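Local structure of glyoxylate-induced Protein (Pseudomonas aeruginosa, 1SQ4) at residues Y6-G11 with H135-W140; E98-L103 with V109-P114. The protein is of unproven function but has the two-barrel build of a bicupin and may act as a ureidoglycine aminohydrolase. All coordinates share one frame; numbering follows the deposited sequence.

How the contacts relate
Both contacts lie at the first cupin barrel, their centres about 12 Å apart, and they meet where strand 90-98 gives way to strand 101-105. Contact 1 ties the N-terminal arm, laid against that barrel, to strand 136-144; contact 2 is a local hairpin whose whole sequence lies between the two segments of contact 1. Glu-98 is the main joint: its OE1 forms a salt bridge with Arg-137 NH1 (2.6 Å) and accepts a hydrogen bond from His-10 NE2, so one carboxylate oxygen of contact 2 serves both sides of contact 1. Nearby, Thr-136 OG1 is probably hydrogen-bonded to Glu-100 O at 3.0 Å, and Phe-138 CD1 packs 3.6 Å from Leu-101 CD2.

Contact 1 (Y6-G11 with H135-W140); sequences YYAPHG and HTRFHW
The N-terminal arm crosses the first cupin barrel at strand 136-144, where Arg-137 reaches out to Ala-8, Pro-9 and His-10. The arginine chain is extended from CG to NE, and its CD lies 3.8 Å from Ala-8 CB as it passes. Chi4 of 76° then turns the guanidinium out of the line of the chain, presenting one face to His-10. The imidazole carbon His-10 CD2 sits 3.4 Å from Arg-137 CZ, over the centre of that face. On the ring's side, Arg-137 NH2 lies 3.7 Å above one face, displaced toward the rim. The two planes are tilted by 33°, so this is not a parallel stack. Pro-9 O approaches Arg-137 NE obliquely at 2.9 Å, but the angle is too poor for a hydrogen bond. Arg-137 NH1, by a salt bridge, and His-10 NE2, by a hydrogen bond, share Glu-98 OE1, which holds imidazole and guanidinium together at their tilt. Strand 136-144 runs between strands 69-76 and 90-98; Pro-9 packs on Ile-72 of the former and Ala-8 on Val-97 of the latter. Just upstream, Tyr-7 makes a backbone hydrogen bond to Leu-219 on strand 212-220, carrying the arm onto the second barrel.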
ATOM      1  N   TYR A   6      23.704   7.066 -30.549  1.00 19.40           N
ATOM      2  CA  TYR A   6      23.586   7.417 -29.147  1.00 13.53           C
ATOM      3  C   TYR A   6      22.551   8.517 -28.985  1.00 12.22           C
ATOM      4  O   TYR A   6      22.520   9.475 -29.750  1.00 11.58           O
ATOM      5  CB  TYR A   6      24.933   7.886 -28.614  1.00 10.21           C
ATOM      6  CG  TYR A   6      26.096   6.998 -28.986  1.00  5.10           C
ATOM      7  CD1 TYR A   6      26.378   5.825 -28.280  1.00  2.96           C
ATOM      8  CD2 TYR A   6      26.940   7.357 -30.025  1.00  3.25           C
ATOM      9  CE1 TYR A   6      27.494   5.036 -28.611  1.00  3.67           C
ATOM     10  CE2 TYR A   6      28.041   6.589 -30.362  1.00  4.07           C
ATOM     11  CZ  TYR A   6      28.319   5.441 -29.660  1.00  4.98           C
ATOM     12  OH  TYR A   6      29.447   4.743 -30.014  1.00  7.26           O
ATOM     13  N   TYR A   7      21.687   8.370 -27.995  1.00 11.71           N
ATOM     14  CA  TYR A   7      20.669   9.372 -27.761  1.00 11.80           C
ATOM     15  C   TYR A   7      21.287  10.585 -27.085  1.00 12.25           C
ATOM     16  O   TYR A   7      22.216  10.457 -26.279  1.00 11.24           O
ATOM     17  CB  TYR A   7      19.546   8.808 -26.889  1.00  9.44           C
ATOM     18  CG  TYR A   7      18.572   9.857 -26.413  1.00 10.36           C
ATOM     19  CD1 TYR A   7      18.837  10.626 -25.279  1.00  8.59           C
ATOM     20  CD2 TYR A   7      17.375  10.088 -27.096  1.00 10.89           C
ATOM     21  CE1 TYR A   7      17.927  11.594 -24.835  1.00  8.97           C
ATOM     22  CE2 TYR A   7      16.463  11.060 -26.656  1.00  9.02           C
ATOM     23  CZ  TYR A   7      16.743  11.803 -25.527  1.00  7.44           C
ATOM     24  OH  TYR A   7      15.832  12.733 -25.071  1.00  6.16           O
ATOM     25  N   ALA A   8      20.763  11.762 -27.426  1.00 11.97           N
ATOM     26  CA  ALA A   8      21.237  13.019 -26.860  1.00 12.05           C
ATOM     27  C   ALA A   8      20.081  14.005 -26.718  1.00 12.78           C
ATOM     28  O   ALA A   8      19.367  14.280 -27.678  1.00 13.46           O
ATOM     29  CB  ALA A   8      22.328  13.615 -27.737  1.00 11.62           C
ATOM     30  N   PRO A   9      19.891  14.553 -25.509  1.00 13.85           N
ATOM     31  CA  PRO A   9      18.825  15.509 -25.225  1.00 14.04           C
ATOM     32  C   PRO A   9      18.970  16.710 -26.123  1.00 15.78           C
ATOM     33  O   PRO A   9      20.074  17.044 -26.557  1.00 15.22           O
ATOM     34  CB  PRO A   9      19.077  15.896 -23.774  1.00 14.31           C
ATOM     35  CG  PRO A   9      19.821  14.747 -23.224  1.00 15.43           C
ATOM     36  CD  PRO A   9      20.760  14.398 -24.332  1.00 13.64           C
ATOM     37  N   HIS A  10      17.848  17.361 -26.390  1.00 18.36           N
ATOM     38  CA  HIS A  10      17.835  18.550 -27.222  1.00 20.28           C
ATOM     39  C   HIS A  10      17.037  19.644 -26.531  1.00 19.85           C
ATOM     40  O   HIS A  10      17.051  20.799 -26.952  1.00 18.62           O
ATOM     41  CB  HIS A  10      17.247  18.231 -28.603  1.00 21.78           C
ATOM     42  CG  HIS A  10      18.231  17.593 -29.543  1.00 24.75           C
ATOM     43  ND1 HIS A  10      18.031  17.547 -30.907  1.00 26.88           N
ATOM     44  CD2 HIS A  10      19.423  16.997 -29.317  1.00 24.94           C
ATOM     45  CE1 HIS A  10      19.063  16.951 -31.480  1.00 26.26           C
ATOM     46  NE2 HIS A  10      19.922  16.606 -30.539  1.00 25.49           N
ATOM     47  N   GLY A  11      16.356  19.272 -25.452  1.00 21.05           N
ATOM     48  CA  GLY A  11      15.572  20.235 -24.705  1.00 22.93           C
ATOM     49  C   GLY A  11      14.186  20.492 -25.270  1.00 24.25           C
ATOM     50  O   GLY A  11      13.369  19.577 -25.369  1.00 23.24           O
ATOM     51  N   HIS A 135      26.403  21.919 -32.914  1.00 16.63           N
ATOM     52  CA  HIS A 135      26.425  21.703 -31.481  1.00 14.81           C
ATOM     53  C   HIS A 135      27.038  20.366 -31.158  1.00 13.75           C
ATOM     54  O   HIS A 135      27.138  19.483 -32.010  1.00 13.42           O
ATOM     55  CB  HIS A 135      25.023  21.756 -30.887  1.00 15.36           C
ATOM     56  CG  HIS A 135      24.399  23.114 -30.935  1.00 16.75           C
ATOM     57  ND1 HIS A 135      23.459  23.530 -30.020  1.00 18.04           N
ATOM     58  CD2 HIS A 135      24.574  24.144 -31.792  1.00 17.36           C
ATOM     59  CE1 HIS A 135      23.081  24.761 -30.310  1.00 17.06           C
ATOM     60  NE2 HIS A 135      23.741  25.157 -31.380  1.00 18.63           N
ATOM     61  N   THR A 136      27.464  20.221 -29.915  1.00 12.50           N
ATOM     62  CA  THR A 136      28.065  18.975 -29.481  1.00 12.51           C
ATOM     63  C   THR A 136      27.461  18.599 -28.133  1.00 11.18           C
ATOM     64  O   THR A 136      27.107  19.464 -27.339  1.00 12.79           O
ATOM     65  CB  THR A 136      29.591  19.119 -29.370  1.00  9.72           C
ATOM     66  OG1 THR A 136      30.101  19.561 -30.627  1.00  9.43           O
ATOM     67  CG2 THR A 136      30.232  17.790 -29.021  1.00  9.22           C
ATOM     68  N   ARG A 137      27.338  17.308 -27.873  1.00  9.15           N
ATOM     69  CA  ARG A 137      26.758  16.884 -26.618  1.00  8.14           C
ATOM     70  C   ARG A 137      27.515  15.716 -26.030  1.00  7.33           C
ATOM     71  O   ARG A 137      27.778  14.720 -26.710  1.00  8.61           O
ATOM     72  CB  ARG A 137      25.287  16.528 -26.836  1.00  8.86           C
ATOM     73  CG  ARG A 137      24.483  17.660 -27.489  1.00  8.03           C
ATOM     74  CD  ARG A 137      23.019  17.301 -27.596  1.00 10.77           C
ATOM     75  NE  ARG A 137      22.201  18.479 -27.838  1.00 12.92           N
ATOM     76  CZ  ARG A 137      22.110  19.094 -29.008  1.00 13.43           C
ATOM     77  NH1 ARG A 137      22.779  18.635 -30.055  1.00 12.22           N
ATOM     78  NH2 ARG A 137      21.375  20.191 -29.121  1.00 14.89           N
ATOM     79  N   PHE A 138      27.879  15.843 -24.762  1.00  6.54           N
ATOM     80  CA  PHE A 138      28.611  14.781 -24.088  1.00  6.45           C
ATOM     81  C   PHE A 138      28.205  14.604 -22.637  1.00  5.79           C
ATOM     82  O   PHE A 138      27.585  15.479 -22.044  1.00  6.39           O
ATOM     83  CB  PHE A 138      30.121  15.041 -24.142  1.00  3.71           C
ATOM     84  CG  PHE A 138      30.556  16.297 -23.424  1.00  2.07           C
ATOM     85  CD1 PHE A 138      30.384  17.543 -24.013  1.00  1.36           C
ATOM     86  CD2 PHE A 138      31.210  16.223 -22.196  1.00  1.91           C
ATOM     87  CE1 PHE A 138      30.845  18.688 -23.390  1.00  1.00           C
ATOM     88  CE2 PHE A 138      31.672  17.364 -21.564  1.00  1.00           C
ATOM     89  CZ  PHE A 138      31.500  18.593 -22.164  1.00  1.00           C
ATOM     90  N   HIS A 139      28.581  13.457 -22.079  1.00  5.44           N
ATOM     91  CA  HIS A 139      28.298  13.130 -20.693  1.00  4.91           C
ATOM     92  C   HIS A 139      29.547  13.404 -19.880  1.00  4.83           C
ATOM     93  O   HIS A 139      30.652  13.114 -20.323  1.00  6.80           O
ATOM     94  CB  HIS A 139      27.912  11.653 -20.540  1.00  2.39           C
ATOM     95  CG  HIS A 139      26.516  11.339 -20.975  1.00  2.22           C
ATOM     96  ND1 HIS A 139      25.585  10.768 -20.137  1.00  1.00           N
ATOM     97  CD2 HIS A 139      25.893  11.502 -22.170  1.00  1.78           C
ATOM     98  CE1 HIS A 139      24.452  10.591 -20.791  1.00  2.42           C
ATOM     99  NE2 HIS A 139      24.614  11.029 -22.028  1.00  3.29           N
ATOM    100  N   TRP A 140      29.370  13.958 -18.688  1.00  4.14           N
ATOM    101  CA  TRP A 140      30.494  14.266 -17.823  1.00  2.97           C
ATOM    102  C   TRP A 140      30.231  13.646 -16.451  1.00  4.66           C
ATOM    103  O   TRP A 140      29.396  14.114 -15.680  1.00  6.52           O
ATOM    104  CB  TRP A 140      30.653  15.787 -17.736  1.00  3.53           C
ATOM    105  CG  TRP A 140      31.836  16.300 -16.940  1.00  3.00           C
ATOM    106  CD1 TRP A 140      32.840  15.566 -16.386  1.00  4.02           C
ATOM    107  CD2 TRP A 140      32.077  17.662 -16.552  1.00  2.43           C
ATOM    108  NE1 TRP A 140      33.688  16.384 -15.664  1.00  4.20           N
ATOM    109  CE2 TRP A 140      33.236  17.678 -15.750  1.00  1.77           C
ATOM    110  CE3 TRP A 140      31.414  18.879 -16.798  1.00  1.96           C
ATOM    111  CZ2 TRP A 140      33.754  18.846 -15.193  1.00  1.54           C
ATOM    112  CZ3 TRP A 140      31.934  20.047 -16.240  1.00  1.00           C
ATOM    113  CH2 TRP A 140      33.089  20.016 -15.447  1.00  1.00           C
TER

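Contact 2 (E98-L103 with V109-P114); sequences EGELSL and VHAMQP
Leu-101, Leu-103 and the selenomethionine Met-112 form the tightly packed face between residues 98-103 and 109-114. Met-112 CG lies anti to its carbonyl carbon (chi1 -47°), and a bend at chi3 (-89°) swings the terminal methyl CE back across to the facing strand. There CE touches Leu-101 CD2 at 3.3 Å and Leu-103 CB at 3.4 Å. Leu-101 runs side by side with Met-112, pointing the same way, whereas Leu-103 crosses it at a slant. The surrounding barrel strands close over this face: Leu-101 packs on Thr-136, Leu-103 on Val-128, and both Leu-103 and Met-112 on Ala-118.

The backbone belongs to an antiparallel beta hairpin of the cupin barrel, with strand 109-112 outermost in its four-stranded sheet within this chain. Leu-101 N donates a hydrogen bond to Met-112 O (2.9 Å), and Met-112 N one to Leu-101 O (2.8 Å). Leu-103 and His-110 form the next hydrogen-bonded pair, and the non-hydrogen-bonded pair Ser-102 with Ala-111 lies between them.

Those two small residues turn to the other face, which is more open to solvent. Ser-102 OG comes no nearer to the facing segment than 3.9 Å, from Val-109 CG1, a loose approach at the solvent side. At the open end, away from the turn, Gln-113 folds at chi2 to bring NE2 alongside Glu-100 CG and 3.4 Å from Glu-100 OE1, the amide and carboxylate planes 55° apart. Pro-114 CG and CD lie against Gly-99 O, while Glu-98 turns its CB away from 109-114, and its carboxylate is bound by Arg-137.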
ATOM      1  N   GLU A  98      27.015  13.175 -29.340  1.00 13.86           N
ATOM      2  CA  GLU A  98      26.602  13.841 -30.561  1.00 13.84           C
ATOM      3  C   GLU A  98      27.518  15.001 -30.822  1.00 14.23           C
ATOM      4  O   GLU A  98      27.838  15.766 -29.911  1.00 13.41           O
ATOM      5  CB  GLU A  98      25.177  14.343 -30.434  1.00 15.71           C
ATOM      6  CG  GLU A  98      24.528  14.736 -31.730  1.00 17.43           C
ATOM      7  CD  GLU A  98      23.101  15.156 -31.504  1.00 21.82           C
ATOM      8  OE1 GLU A  98      22.877  16.347 -31.216  1.00 24.66           O
ATOM      9  OE2 GLU A  98      22.204  14.286 -31.577  1.00 24.48           O
ATOM     10  N   GLY A  99      27.942  15.122 -32.076  1.00 13.76           N
ATOM     11  CA  GLY A  99      28.840  16.195 -32.458  1.00 13.88           C
ATOM     12  C   GLY A  99      30.301  15.833 -32.255  1.00 14.27           C
ATOM     13  O   GLY A  99      30.643  14.674 -32.011  1.00 12.66           O
ATOM     14  N   GLU A 100      31.169  16.831 -32.366  1.00 15.03           N
ATOM     15  CA  GLU A 100      32.596  16.619 -32.188  1.00 16.39           C
ATOM     16  C   GLU A 100      33.136  17.552 -31.111  1.00 15.31           C
ATOM     17  O   GLU A 100      32.934  18.764 -31.167  1.00 14.12           O
ATOM     18  CB  GLU A 100      33.334  16.874 -33.497  1.00 20.05           C
ATOM     19  CG  GLU A 100      34.845  16.715 -33.416  1.00 25.09           C
ATOM     20  CD  GLU A 100      35.555  17.412 -34.572  1.00 29.47           C
ATOM     21  OE1 GLU A 100      35.047  17.318 -35.718  1.00 31.35           O
ATOM     22  OE2 GLU A 100      36.618  18.040 -34.335  1.00 29.56           O
ATOM     23  N   LEU A 101      33.813  16.975 -30.124  1.00 13.80           N
ATOM     24  CA  LEU A 101      34.381  17.750 -29.036  1.00 11.97           C
ATOM     25  C   LEU A 101      35.890  17.775 -29.182  1.00 11.46           C
ATOM     26  O   LEU A 101      36.501  16.809 -29.639  1.00 11.03           O
ATOM     27  CB  LEU A 101      33.996  17.132 -27.684  1.00 11.84           C
ATOM     28  CG  LEU A 101      34.295  17.890 -26.382  1.00 11.01           C
ATOM     29  CD1 LEU A 101      33.634  19.250 -26.421  1.00 11.06           C
ATOM     30  CD2 LEU A 101      33.773  17.104 -25.189  1.00  8.98           C
ATOM     31  N   SER A 102      36.484  18.898 -28.806  1.00 11.62           N
ATOM     32  CA  SER A 102      37.928  19.061 -28.873  1.00 11.23           C
ATOM     33  C   SER A 102      38.447  19.110 -27.442  1.00 11.31           C
ATOM     34  O   SER A 102      38.165  20.054 -26.704  1.00 12.05           O
ATOM     35  CB  SER A 102      38.270  20.355 -29.611  1.00 12.26           C
ATOM     36  OG  SER A 102      39.664  20.543 -29.723  1.00  9.79           O
ATOM     37  N   LEU A 103      39.190  18.077 -27.053  1.00 10.78           N
ATOM     38  CA  LEU A 103      39.750  17.982 -25.704  1.00 10.79           C
ATOM     39  C   LEU A 103      41.265  18.108 -25.694  1.00 11.66           C
ATOM     40  O   LEU A 103      41.964  17.427 -26.441  1.00 11.16           O
ATOM     41  CB  LEU A 103      39.379  16.640 -25.057  1.00  9.69           C
ATOM     42  CG  LEU A 103      40.067  16.299 -23.725  1.00  6.85           C
ATOM     43  CD1 LEU A 103      39.578  17.247 -22.658  1.00  8.65           C
ATOM     44  CD2 LEU A 103      39.782  14.871 -23.327  1.00  5.37           C
ATOM     45  N   VAL A 109      46.026  17.334 -27.812  1.00 26.16           N
ATOM     46  CA  VAL A 109      44.703  17.686 -28.324  1.00 25.47           C
ATOM     47  C   VAL A 109      44.034  16.491 -28.997  1.00 24.81           C
ATOM     48  O   VAL A 109      44.622  15.853 -29.866  1.00 26.63           O
ATOM     49  CB  VAL A 109      44.794  18.851 -29.340  1.00 25.38           C
ATOM     50  CG1 VAL A 109      43.408  19.302 -29.756  1.00 24.29           C
ATOM     51  CG2 VAL A 109      45.553  20.010 -28.728  1.00 25.35           C
ATOM     52  N   HIS A 110      42.807  16.181 -28.591  1.00 24.20           N
ATOM     53  CA  HIS A 110      42.086  15.056 -29.177  1.00 22.80           C
ATOM     54  C   HIS A 110      40.800  15.492 -29.841  1.00 22.41           C
ATOM     55  O   HIS A 110      40.032  16.264 -29.278  1.00 22.42           O
ATOM     56  CB  HIS A 110      41.728  14.017 -28.119  1.00 22.05           C
ATOM     57  CG  HIS A 110      42.896  13.519 -27.339  1.00 21.49           C
ATOM     58  ND1 HIS A 110      43.422  14.211 -26.270  1.00 20.33           N
ATOM     59  CD2 HIS A 110      43.657  12.408 -27.482  1.00 20.19           C
ATOM     60  CE1 HIS A 110      44.455  13.548 -25.787  1.00 20.82           C
ATOM     61  NE2 HIS A 110      44.620  12.450 -26.506  1.00 21.07           N
ATOM     62  N   ALA A 111      40.566  14.987 -31.042  1.00 22.23           N
ATOM     63  CA  ALA A 111      39.346  15.302 -31.757  1.00 22.31           C
ATOM     64  C   ALA A 111      38.416  14.141 -31.449  1.00 22.96           C
ATOM     65  O   ALA A 111      38.546  13.058 -32.031  1.00 23.60           O
ATOM     66  CB  ALA A 111      39.610  15.392 -33.248  1.00 21.64           C
HETATM   67  N   MSE A 112      37.489  14.363 -30.522  1.00 23.06           N
HETATM   68  CA  MSE A 112      36.552  13.322 -30.118  1.00 23.12           C
HETATM   69  C   MSE A 112      35.269  13.310 -30.942  1.00 22.41           C
HETATM   70  O   MSE A 112      34.576  14.319 -31.044  1.00 24.03           O
HETATM   71  CB  MSE A 112      36.190  13.489 -28.640  1.00 23.25           C
HETATM   72  CG  MSE A 112      37.375  13.721 -27.739  1.00 25.17           C
HETATM   73 SE   MSE A 112      36.998  13.366 -25.879  1.00 32.12          SE
HETATM   74  CE  MSE A 112      36.363  15.105 -25.365  1.00 30.34           C
ATOM     75  N   GLN A 113      34.958  12.160 -31.526  1.00 21.40           N
ATOM     76  CA  GLN A 113      33.749  11.999 -32.325  1.00 20.22           C
ATOM     77  C   GLN A 113      32.724  11.287 -31.458  1.00 18.89           C
ATOM     78  O   GLN A 113      33.064  10.739 -30.410  1.00 18.55           O
ATOM     79  CB  GLN A 113      34.042  11.148 -33.551  1.00 21.60           C
ATOM     80  CG  GLN A 113      35.115  11.717 -34.459  1.00 25.85           C
ATOM     81  CD  GLN A 113      34.714  13.055 -35.033  1.00 29.58           C
ATOM     82  OE1 GLN A 113      33.586  13.222 -35.526  1.00 30.71           O
ATOM     83  NE2 GLN A 113      35.634  14.022 -34.990  1.00 30.64           N
ATOM     84  N   PRO A 114      31.449  11.291 -31.867  1.00 18.04           N
ATOM     85  CA  PRO A 114      30.474  10.594 -31.023  1.00 17.00           C
ATOM     86  C   PRO A 114      30.987   9.176 -30.781  1.00 15.26           C
ATOM     87  O   PRO A 114      31.399   8.481 -31.717  1.00 15.64           O
ATOM     88  CB  PRO A 114      29.203  10.643 -31.862  1.00 15.34           C
ATOM     89  CG  PRO A 114      29.333  11.976 -32.542  1.00 16.36           C
ATOM     90  CD  PRO A 114      30.782  11.948 -33.002  1.00 17.60           C
TER